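Local coordinates for glucose-6-phosphate 1-dehydrogenase (Kluyveromyces lactis, PDB 7E6I) that catalyses the NADP+-dependent oxidation of glucose 6-phosphate to 6-phosphogluconolactone, the first and rate-limiting step of the oxidative pentose phosphate pathway, at the 6-O-phosphono-beta-D-glucopyranose site. Sequence-based numbering; all coordinates share one arbitrary frame.

The 6-O-phosphono-beta-D-glucopyranose site. Residues 153, 183-184, 187, 221, 240-241, 245, 339, 373. With BG6 (6-O-phosphono-beta-D-glucopyranose), chain B.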
loop_
_atom_site.group_PDB
_atom_site.type_symbol
_atom_site.label_atom_id
_atom_site.label_comp_id
_atom_site.label_asym_id
_atom_site.label_seq_id
_atom_site.Cartn_x
_atom_site.Cartn_y
_atom_site.Cartn_z
ATOM N N LYS A 153 3.292 7.229 3.246
ATOM C CA LYS A 153 3.945 7.599 2.004
ATOM C C LYS A 153 3.180 8.751 1.348
ATOM O O LYS A 153 1.973 8.893 1.547
ATOM C CB LYS A 153 4.032 6.391 1.064
ATOM C CG LYS A 153 2.720 6.004 0.386
ATOM C CD LYS A 153 2.651 6.510 -1.059
ATOM C CE LYS A 153 1.456 5.901 -1.831
ATOM N NZ LYS A 153 1.014 6.740 -3.008
ATOM N N HIS A 183 -0.260 1.655 2.502
ATOM C CA HIS A 183 -1.507 1.072 3.005
ATOM C C HIS A 183 -1.859 -0.253 2.329
ATOM O O HIS A 183 -2.648 -1.019 2.887
ATOM C CB HIS A 183 -2.666 2.074 2.887
ATOM C CG HIS A 183 -3.279 2.166 1.519
ATOM N ND1 HIS A 183 -2.780 2.990 0.526
ATOM C CD2 HIS A 183 -4.374 1.560 0.991
ATOM C CE1 HIS A 183 -3.529 2.869 -0.558
ATOM N NE2 HIS A 183 -4.505 2.011 -0.302
ATOM N N TYR A 184 -1.263 -0.571 1.176
ATOM C CA TYR A 184 -1.495 -1.891 0.585
ATOM C C TYR A 184 -1.097 -3.017 1.530
ATOM O O TYR A 184 -1.749 -4.073 1.553
ATOM C CB TYR A 184 -0.737 -2.025 -0.733
ATOM C CG TYR A 184 -1.562 -1.601 -1.919
ATOM C CD1 TYR A 184 -2.275 -0.396 -1.898
ATOM C CD2 TYR A 184 -1.654 -2.407 -3.049
ATOM C CE1 TYR A 184 -3.046 -0.003 -2.979
ATOM C CE2 TYR A 184 -2.417 -2.030 -4.133
ATOM C CZ TYR A 184 -3.108 -0.826 -4.100
ATOM O OH TYR A 184 -3.871 -0.453 -5.188
ATOM N N LYS A 187 -3.968 -4.540 3.466
ATOM C CA LYS A 187 -5.088 -5.182 2.788
ATOM C C LYS A 187 -5.085 -6.681 3.049
ATOM O O LYS A 187 -4.035 -7.328 3.032
ATOM C CB LYS A 187 -5.019 -4.925 1.286
ATOM C CG LYS A 187 -5.239 -3.476 0.883
ATOM C CD LYS A 187 -5.247 -3.322 -0.630
ATOM C CE LYS A 187 -5.282 -1.855 -1.028
ATOM N NZ LYS A 187 -6.673 -1.304 -1.139
ATOM N N GLU A 221 -7.579 1.271 -12.784
ATOM C CA GLU A 221 -8.667 2.089 -12.283
ATOM C C GLU A 221 -9.489 2.621 -13.450
ATOM O O GLU A 221 -8.948 2.875 -14.533
ATOM C CB GLU A 221 -8.138 3.251 -11.442
ATOM C CG GLU A 221 -8.016 2.898 -9.974
ATOM C CD GLU A 221 -7.245 3.959 -9.206
ATOM O OE1 GLU A 221 -6.743 4.911 -9.866
ATOM O OE2 GLU A 221 -7.134 3.832 -7.959
ATOM N N ASP A 240 2.997 7.149 -8.473
ATOM C CA ASP A 240 1.774 7.152 -7.684
ATOM C C ASP A 240 1.523 5.798 -7.027
ATOM O O ASP A 240 1.137 5.744 -5.858
ATOM C CB ASP A 240 0.574 7.564 -8.539
ATOM C CG ASP A 240 -0.644 7.939 -7.684
ATOM O OD1 ASP A 240 -0.463 8.530 -6.587
ATOM O OD2 ASP A 240 -1.782 7.636 -8.096
ATOM N N VAL A 241 1.715 4.694 -7.761
ATOM C CA VAL A 241 1.329 3.378 -7.247
ATOM C C VAL A 241 2.353 2.289 -7.549
ATOM O O VAL A 241 2.341 1.236 -6.909
ATOM C CB VAL A 241 -0.045 2.943 -7.790
ATOM C CG1 VAL A 241 -1.122 3.995 -7.464
ATOM C CG2 VAL A 241 0.033 2.638 -9.293
ATOM N N HIS A 245 3.077 0.822 -3.846
ATOM C CA HIS A 245 2.118 -0.270 -3.668
ATOM C C HIS A 245 2.496 -1.508 -4.469
ATOM O O HIS A 245 2.668 -2.601 -3.913
ATOM C CB HIS A 245 0.715 0.180 -4.073
ATOM C CG HIS A 245 0.244 1.401 -3.353
ATOM N ND1 HIS A 245 0.549 1.646 -2.029
ATOM C CD2 HIS A 245 -0.495 2.453 -3.772
ATOM C CE1 HIS A 245 0.002 2.789 -1.661
ATOM N NE2 HIS A 245 -0.632 3.302 -2.701
ATOM N N LYS A 339 -4.694 4.470 -15.034
ATOM C CA LYS A 339 -5.940 5.146 -14.725
ATOM C C LYS A 339 -6.749 5.279 -16.005
ATOM O O LYS A 339 -6.212 5.191 -17.111
ATOM C CB LYS A 339 -5.674 6.525 -14.112
ATOM C CG LYS A 339 -5.608 6.521 -12.574
ATOM C CD LYS A 339 -4.432 7.332 -12.030
ATOM C CE LYS A 339 -4.766 8.060 -10.731
ATOM N NZ LYS A 339 -5.194 7.187 -9.606
ATOM N N GLN A 373 -8.369 -6.876 -5.020
ATOM C CA GLN A 373 -9.568 -6.060 -4.943
ATOM C C GLN A 373 -10.099 -5.886 -6.354
ATOM O O GLN A 373 -9.308 -5.846 -7.300
ATOM C CB GLN A 373 -9.269 -4.702 -4.293
ATOM C CG GLN A 373 -8.471 -3.742 -5.150
ATOM C CD GLN A 373 -8.004 -2.531 -4.347
ATOM O OE1 GLN A 373 -7.729 -2.638 -3.153
ATOM N NE2 GLN A 373 -7.916 -1.377 -5.001
HETATM C C1 BG6 B . -2.923 6.109 -3.698
HETATM C C2 BG6 B . -2.753 6.776 -5.062
HETATM O O1 BG6 B . -1.733 5.840 -3.071
HETATM O O5 BG6 B . -3.628 4.798 -3.879
HETATM C C3 BG6 B . -4.061 6.943 -5.754
HETATM O O2 BG6 B . -2.107 8.051 -4.943
HETATM C C4 BG6 B . -4.744 5.628 -5.943
HETATM O O3 BG6 B . -3.865 7.525 -7.071
HETATM C C5 BG6 B . -4.914 4.915 -4.602
HETATM O O4 BG6 B . -6.013 5.858 -6.568
HETATM C C6 BG6 B . -5.437 3.511 -4.739
HETATM O O6 BG6 B . -5.535 2.957 -3.439
HETATM P P BG6 B . -6.745 1.857 -3.151
HETATM O O1P BG6 B . -6.521 0.842 -4.255
HETATM O O2P BG6 B . -8.073 2.558 -3.255
HETATM O O3P BG6 B . -6.658 1.222 -1.764
HETATM O O HOH W 1 -7.855 0.960 -7.150
#
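Helix 236-254 supplies Asp240, Val241 and His245, the short 3-10 helix 183-186 supplies His183 and Tyr184, strand 367-373 ends at Gln373, and Lys153, Lys187, Glu221 and Lys339 come from loops. Together they form the substrate pocket, with glucose 6-phosphate bound as its beta anomer. The anomeric hydroxyl O1 meets His245, the likely catalytic base: NE2 lies 2.8 Å from BG6 O1, and the bond is nearly straight (165° at H). Lys153 approaches the same oxygen, with NZ 2.9 Å from BG6 O1. Its ammonium is steadied by the backbone carbonyl of Asp240. The positive charge would probably help O1 lose its proton. The ring of His245 is held by Tyr184, whose CD1 lies over one face near the rim. CB of His245 in turn sits over the centre of the tyrosine ring.

Further round the sugar ring, the Asp240 carboxylate faces the O2 and O3 hydroxyls, OD1 towards O2 and OD2 towards O3; its modelled distances are too short to interpret. Lys339 NZ donates to BG6 O3 at 2.9 Å and also forms a salt bridge to Glu221 OE1. Glu221 uses both carboxylate oxygens on their syn sides, and OE2 accepts from the O4 hydroxyl of BG6 at 2.7 Å. An alanine here would remove both carboxylate oxygens and would probably loosen the hold on O4 and the positioning of Lys339. Water 1 bridges Glu221 OE2 and BG6 O1P, a phosphate oxygen.

The phosphate is gripped from several sides. Lys187 NZ makes a salt bridge to BG6 O3P at 2.6 Å. His183 NE2 donates to that oxygen in its ring plane. Gln373 OE1 receives the Lys187 ammonium on a lone pair, while its NE2 donates close to the amide plane to BG6 O1P at 2.7 Å. The phenol OH of Tyr184 also hydrogen-bonds BG6 O1P, at 3.1 Å.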